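Local coordinates for beta-glucuronidase (uncultured Clostridium sp., PDB 6U7J), which hydrolyses beta-D-glucuronides as a family 2 glycosyl hydrolase of a gut bacterium, and probably helps to reactivate estrogens from their glucuronide conjugates, at residues K225-Y230 and N243-M248; E196-I201 and Y216-N221. All blocks are in the same frame, centred on the assembly; numbering follows the deposited sequence.

Overall arrangement
Both contacts belong to the immunoglobulin-like beta-sandwich of this family 2 glycosyl hydrolase, and their centres lie about 10 Å apart. Contact 2 comes first along the chain, pairing the hairpin strands 198-208 and 211-220 within the three-stranded sheet. Contact 1 follows and is completed by the turn that enters strand 246-251, the third strand of that sheet, while strand 227-232 belongs to the four-stranded sheet across the sandwich. Strand 211-220 joins the two: Ile-218 N probably bonds to Met-245 O, Tyr-216 OH to Glu-244 O, and Ile-218 packs on Val-229. Contact 2 thus lies within one sheet, and contact 1 ties that sheet to the other.

Contact 1: K225-Y230 and N243-M248; sequences KFIKVY and NEMKDM. Unlike the reference sequence in segment 225-230: Phe-226 (reference Ser).
At one edge of the immunoglobulin-like beta-sandwich the chain passes from the four-stranded sheet to the three-stranded one, and residues 243-245 of this crossing lie against residues 227-229. No hydrogen bond links the two segments. Contact is made chiefly by Ile-227, Asn-243 and Met-245.

Ile-227 points toward the crossing with CG1 anti to the backbone N (chi1 -157°), so that CG2 occupies the crowded position between N and the carbonyl carbon. From there Ile-227 CG2 reaches Met-245 CG at 3.5 Å and, at the same distance, the carbonyl oxygen of Asn-243. The two apolar chains cross obliquely, with Ile-227 CD1 4.0 Å from Met-245 CG. Bends at chi2 and chi3 carry the methionine onward, bringing Met-245 CE, its terminal methyl, 3.6 Å from Lys-225 O. Ile-269 and Phe-271 of strand 265-271 add to this apolar packing, the first touching Ile-227 and the second Met-245.

Asn-243 meets the strand with both its backbone and its side chain. Asn-243 CA makes a CA-H...O contact with Ile-227 O at 3.2 Å. The asparagine side chain, with CG anti to the carbonyl carbon, runs beside that of Lys-228 in the same direction. The ammonium group of Lys-228 forms a salt bridge with Glu-241, and it is the methylene stem that passes the amide: Asn-243 OD1 sits 3.1 Å from Lys-228 CD.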
loop_
_atom_site.group_PDB
_atom_site.type_symbol
_atom_site.label_atom_id
_atom_site.label_comp_id
_atom_site.label_asym_id
_atom_site.label_seq_id
_atom_site.Cartn_x
_atom_site.Cartn_y
_atom_site.Cartn_z
ATOM N N LYS B 225 17.357 -44.580 46.227
ATOM C CA LYS B 225 16.730 -45.647 45.474
ATOM C C LYS B 225 17.476 -45.846 44.158
ATOM O O LYS B 225 18.280 -45.011 43.730
ATOM C CB LYS B 225 15.253 -45.343 45.243
ATOM C CG LYS B 225 14.536 -44.855 46.500
ATOM C CD LYS B 225 14.234 -45.992 47.468
ATOM C CE LYS B 225 13.276 -45.537 48.575
ATOM N NZ LYS B 225 11.867 -45.349 48.090
ATOM N N PHE B 226 17.214 -46.981 43.527
ATOM C CA PHE B 226 17.987 -47.401 42.370
ATOM C C PHE B 226 17.470 -46.699 41.122
ATOM O O PHE B 226 16.272 -46.429 40.998
ATOM C CB PHE B 226 17.919 -48.926 42.214
ATOM C CG PHE B 226 18.432 -49.689 43.424
ATOM C CD1 PHE B 226 19.556 -50.499 43.329
ATOM C CD2 PHE B 226 17.788 -49.595 44.656
ATOM C CE1 PHE B 226 20.029 -51.196 44.440
ATOM C CE2 PHE B 226 18.254 -50.279 45.764
ATOM C CZ PHE B 226 19.376 -51.083 45.656
ATOM N N ILE B 227 18.386 -46.386 40.204
ATOM C CA ILE B 227 18.060 -45.691 38.966
ATOM C C ILE B 227 18.624 -46.476 37.787
ATOM O O ILE B 227 19.684 -47.104 37.887
ATOM C CB ILE B 227 18.600 -44.241 38.968
ATOM C CG1 ILE B 227 17.807 -43.364 37.987
ATOM C CG2 ILE B 227 20.094 -44.214 38.652
ATOM C CD1 ILE B 227 18.020 -41.876 38.197
ATOM N N LYS B 228 17.891 -46.454 36.673
ATOM C CA LYS B 228 18.315 -47.041 35.408
ATOM C C LYS B 228 18.359 -45.938 34.355
ATOM O O LYS B 228 17.415 -45.144 34.237
ATOM C CB LYS B 228 17.373 -48.174 34.966
ATOM C CG LYS B 228 17.964 -49.129 33.913
ATOM C CD LYS B 228 19.089 -50.024 34.490
ATOM C CE LYS B 228 19.193 -51.389 33.787
ATOM N NZ LYS B 228 20.086 -51.415 32.574
ATOM N N VAL B 229 19.457 -45.882 33.606
ATOM C CA VAL B 229 19.713 -44.813 32.649
ATOM C C VAL B 229 20.117 -45.443 31.326
ATOM O O VAL B 229 21.143 -46.129 31.253
ATOM C CB VAL B 229 20.811 -43.850 33.132
ATOM C CG1 VAL B 229 21.182 -42.864 32.031
ATOM C CG2 VAL B 229 20.364 -43.125 34.368
ATOM N N TYR B 230 19.324 -45.210 30.286
ATOM C CA TYR B 230 19.652 -45.647 28.941
ATOM C C TYR B 230 19.963 -44.437 28.070
ATOM O O TYR B 230 19.388 -43.354 28.239
ATOM C CB TYR B 230 18.506 -46.430 28.291
ATOM C CG TYR B 230 17.969 -47.620 29.061
ATOM C CD1 TYR B 230 16.768 -47.534 29.755
ATOM C CD2 TYR B 230 18.637 -48.841 29.062
ATOM C CE1 TYR B 230 16.260 -48.618 30.442
ATOM C CE2 TYR B 230 18.133 -49.931 29.746
ATOM C CZ TYR B 230 16.942 -49.818 30.436
ATOM O OH TYR B 230 16.421 -50.901 31.123
ATOM N N ASN B 243 23.486 -47.713 35.860
ATOM C CA ASN B 243 22.713 -47.613 37.091
ATOM C C ASN B 243 23.206 -46.471 37.962
ATOM O O ASN B 243 22.811 -46.373 39.127
ATOM C CB ASN B 243 22.774 -48.929 37.867
ATOM C CG ASN B 243 22.588 -50.129 36.975
ATOM O OD1 ASN B 243 21.491 -50.372 36.474
ATOM N ND2 ASN B 243 23.664 -50.882 36.751
ATOM N N GLU B 244 24.068 -45.618 37.421
ATOM C CA GLU B 244 24.629 -44.506 38.163
ATOM C C GLU B 244 23.792 -43.250 37.955
ATOM O O GLU B 244 23.323 -42.976 36.844
ATOM C CB GLU B 244 26.072 -44.260 37.721
ATOM C CG GLU B 244 27.012 -45.421 38.044
ATOM C CD GLU B 244 26.974 -45.796 39.519
ATOM O OE1 GLU B 244 27.415 -44.976 40.360
ATOM O OE2 GLU B 244 26.477 -46.900 39.835
ATOM N N MET B 245 23.608 -42.489 39.033
ATOM C CA MET B 245 22.920 -41.209 38.943
ATOM C C MET B 245 23.799 -40.111 38.363
ATOM O O MET B 245 23.279 -39.132 37.815
ATOM C CB MET B 245 22.414 -40.795 40.318
ATOM C CG MET B 245 21.135 -41.510 40.671
ATOM S SD MET B 245 20.013 -40.503 41.619
ATOM C CE MET B 245 19.189 -41.745 42.615
ATOM N N LYS B 246 25.113 -40.256 38.485
ATOM C CA LYS B 246 26.085 -39.354 37.892
ATOM C C LYS B 246 27.137 -40.243 37.251
ATOM O O LYS B 246 27.743 -41.077 37.935
ATOM C CB LYS B 246 26.688 -38.424 38.951
ATOM C CG LYS B 246 27.896 -37.630 38.489
ATOM C CD LYS B 246 28.387 -36.693 39.585
ATOM C CE LYS B 246 29.365 -35.660 39.030
ATOM N NZ LYS B 246 29.282 -34.346 39.747
ATOM N N ASP B 247 27.318 -40.110 35.941
ATOM C CA ASP B 247 28.117 -41.080 35.211
ATOM C C ASP B 247 28.633 -40.472 33.915
ATOM O O ASP B 247 28.208 -39.395 33.480
ATOM C CB ASP B 247 27.322 -42.352 34.913
ATOM C CG ASP B 247 28.213 -43.584 34.757
ATOM O OD1 ASP B 247 27.670 -44.692 34.562
ATOM O OD2 ASP B 247 29.454 -43.447 34.827
ATOM N N MET B 248 29.546 -41.212 33.294
ATOM C CA MET B 248 30.281 -40.797 32.107
ATOM C C MET B 248 30.347 -42.038 31.221
ATOM O O MET B 248 31.110 -42.962 31.512
ATOM C CB MET B 248 31.665 -40.297 32.504
ATOM C CG MET B 248 32.441 -39.562 31.444
ATOM S SD MET B 248 34.136 -39.230 31.991
ATOM C CE MET B 248 35.079 -40.427 31.034
#

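Contact 2: E196-I201 and Y216-N221; sequences EYIEDI and YEIKTN
A single carbonyl, Lys-219 O, takes up two successive backbone N-H groups, those of Glu-199 and Asp-200: the signature of a classic beta bulge in this antiparallel hairpin. The Glu-199 N bond is short, 2.6 Å to Lys-219 O, and in the carbonyl plane, whereas Asp-200 N comes from above that plane at 3.2 Å from the same oxygen. At the bulge Glu-199 has a psi of -47°, away from extended values, and the register shifts by one between the Ile-198/Thr-220 and Asp-200/Lys-219 pairs. The latter is a hydrogen-bonded pair, closed by Lys-219 N donating to Asp-200 O over 2.8 Å.

The bulge turns Glu-199 toward the partner strand, and its extended chain crosses obliquely over Lys-219. Glu-199 OE1 lies 3.1 Å from Lys-219 CE, yet 4.4 Å from Lys-219 NZ, so the opposite charges are near each other without forming a salt bridge. Glu-199 OE2 rests on Asn-221 CB at 3.2 Å. Beyond the paired strands the Asn-221 side chain takes over: with CG in the crowded position (chi1 68°), Asn-221 OD1 accepts Tyr-197 N at 2.8 Å, from above the amide's carbonyl plane. The amide crosses the tyrosine chain at about a right angle, its plane 47° from the ring, and its ND2 bonds to Lys-195 O.

Ile-198, Ile-201, Ile-218 and Thr-220 share the inner face of the sheet; the three isoleucines pack on Ile-269 of strand 265-271, and Tyr-276 of strand 274-280 meets Ile-198 and Ile-201. On the other face, Asp-200 binds Gln-401 of helix 386-403 and Lys-404 just after it, joining the sandwich to the TIM-barrel domain.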
loop_
_atom_site.group_PDB
_atom_site.type_symbol
_atom_site.label_atom_id
_atom_site.label_comp_id
_atom_site.label_asym_id
_atom_site.label_seq_id
_atom_site.Cartn_x
_atom_site.Cartn_y
_atom_site.Cartn_z
ATOM N N GLU B 196 8.032 -39.565 44.345
ATOM C CA GLU B 196 9.480 -39.701 44.260
ATOM C C GLU B 196 9.844 -39.615 42.787
ATOM O O GLU B 196 9.392 -40.447 41.993
ATOM C CB GLU B 196 9.967 -41.015 44.879
ATOM C CG GLU B 196 9.403 -41.294 46.276
ATOM C CD GLU B 196 10.162 -42.408 47.015
ATOM O OE1 GLU B 196 10.338 -42.298 48.254
ATOM O OE2 GLU B 196 10.576 -43.394 46.354
ATOM N N TYR B 197 10.655 -38.621 42.424
ATOM C CA TYR B 197 10.690 -38.199 41.032
ATOM C C TYR B 197 12.013 -37.536 40.676
ATOM O O TYR B 197 12.756 -37.044 41.537
ATOM C CB TYR B 197 9.549 -37.222 40.742
ATOM C CG TYR B 197 9.763 -35.885 41.405
ATOM C CD1 TYR B 197 9.389 -35.682 42.733
ATOM C CD2 TYR B 197 10.349 -34.826 40.713
ATOM C CE1 TYR B 197 9.579 -34.465 43.345
ATOM C CE2 TYR B 197 10.550 -33.601 41.323
ATOM C CZ TYR B 197 10.168 -33.427 42.638
ATOM O OH TYR B 197 10.359 -32.213 43.252
ATOM N N ILE B 198 12.252 -37.464 39.369
ATOM C CA ILE B 198 13.447 -36.838 38.819
ATOM C C ILE B 198 13.247 -35.326 38.794
ATOM O O ILE B 198 12.302 -34.826 38.168
ATOM C CB ILE B 198 13.747 -37.388 37.419
ATOM C CG1 ILE B 198 13.976 -38.903 37.496
ATOM C CG2 ILE B 198 14.940 -36.677 36.805
ATOM C CD1 ILE B 198 13.575 -39.646 36.231
ATOM N N GLU B 199 14.141 -34.597 39.473
ATOM C CA GLU B 199 14.084 -33.142 39.601
ATOM C C GLU B 199 14.882 -32.410 38.519
ATOM O O GLU B 199 14.390 -31.437 37.938
ATOM C CB GLU B 199 14.604 -32.706 40.975
ATOM C CG GLU B 199 13.958 -33.402 42.165
ATOM C CD GLU B 199 14.518 -32.917 43.505
ATOM O OE1 GLU B 199 15.725 -32.624 43.588
ATOM O OE2 GLU B 199 13.745 -32.812 44.476
ATOM N N ASP B 200 16.119 -32.834 38.260
ATOM C CA ASP B 200 17.010 -32.089 37.381
ATOM C C ASP B 200 17.950 -33.043 36.653
ATOM O O ASP B 200 18.370 -34.063 37.205
ATOM C CB ASP B 200 17.816 -31.055 38.172
ATOM C CG ASP B 200 18.421 -29.984 37.288
ATOM O OD1 ASP B 200 18.293 -30.088 36.049
ATOM O OD2 ASP B 200 19.027 -29.032 37.833
ATOM N N ILE B 201 18.274 -32.693 35.407
ATOM C CA ILE B 201 19.194 -33.437 34.554
ATOM C C ILE B 201 20.142 -32.444 33.901
ATOM O O ILE B 201 19.693 -31.450 33.319
ATOM C CB ILE B 201 18.464 -34.226 33.450
ATOM C CG1 ILE B 201 17.346 -35.100 34.007
ATOM C CG2 ILE B 201 19.459 -35.044 32.610
ATOM C CD1 ILE B 201 16.407 -35.577 32.906
ATOM N N TYR B 216 26.568 -37.246 32.300
ATOM C CA TYR B 216 25.251 -36.861 32.783
ATOM C C TYR B 216 25.230 -36.845 34.301
ATOM O O TYR B 216 26.028 -37.512 34.961
ATOM C CB TYR B 216 24.152 -37.787 32.245
ATOM C CG TYR B 216 24.131 -39.175 32.838
ATOM C CD1 TYR B 216 23.531 -39.423 34.070
ATOM C CD2 TYR B 216 24.682 -40.249 32.152
ATOM C CE1 TYR B 216 23.512 -40.697 34.612
ATOM C CE2 TYR B 216 24.657 -41.527 32.680
ATOM C CZ TYR B 216 24.072 -41.744 33.907
ATOM O OH TYR B 216 24.052 -43.009 34.435
ATOM N N GLU B 217 24.283 -36.081 34.841
ATOM C CA GLU B 217 24.091 -35.952 36.281
ATOM C C GLU B 217 22.608 -35.733 36.543
ATOM O O GLU B 217 22.011 -34.791 36.008
ATOM C CB GLU B 217 24.922 -34.803 36.848
ATOM C CG GLU B 217 24.745 -34.585 38.342
ATOM C CD GLU B 217 25.647 -33.479 38.868
ATOM O OE1 GLU B 217 25.601 -33.184 40.083
ATOM O OE2 GLU B 217 26.406 -32.904 38.055
ATOM N N ILE B 218 22.025 -36.604 37.363
ATOM C CA ILE B 218 20.593 -36.653 37.603
ATOM C C ILE B 218 20.337 -36.353 39.077
ATOM O O ILE B 218 21.128 -36.729 39.948
ATOM C CB ILE B 218 20.022 -38.022 37.194
ATOM C CG1 ILE B 218 20.380 -38.304 35.734
ATOM C CG2 ILE B 218 18.511 -38.083 37.405
ATOM C CD1 ILE B 218 20.085 -39.716 35.283
ATOM N N LYS B 219 19.245 -35.647 39.347
ATOM C CA LYS B 219 18.888 -35.217 40.685
ATOM C C LYS B 219 17.460 -35.661 40.940
ATOM O O LYS B 219 16.574 -35.404 40.123
ATOM C CB LYS B 219 19.034 -33.699 40.820
ATOM C CG LYS B 219 18.732 -33.097 42.181
ATOM C CD LYS B 219 19.082 -31.582 42.151
ATOM C CE LYS B 219 18.091 -30.696 42.935
ATOM N NZ LYS B 219 18.718 -29.457 43.522
ATOM N N THR B 220 17.253 -36.385 42.036
ATOM C CA THR B 220 15.935 -36.795 42.494
ATOM C C THR B 220 15.718 -36.300 43.918
ATOM O O THR B 220 16.637 -35.807 44.578
ATOM C CB THR B 220 15.769 -38.320 42.453
ATOM O OG1 THR B 220 16.381 -38.893 43.615
ATOM C CG2 THR B 220 16.389 -38.913 41.206
ATOM N N ASN B 221 14.479 -36.440 44.392
ATOM C CA ASN B 221 14.153 -36.153 45.780
ATOM C C ASN B 221 14.264 -37.392 46.674
ATOM O O ASN B 221 13.675 -37.406 47.756
ATOM C CB ASN B 221 12.752 -35.536 45.887
ATOM C CG ASN B 221 11.645 -36.513 45.530
ATOM O OD1 ASN B 221 11.827 -37.398 44.699
ATOM N ND2 ASN B 221 10.483 -36.352 46.157
#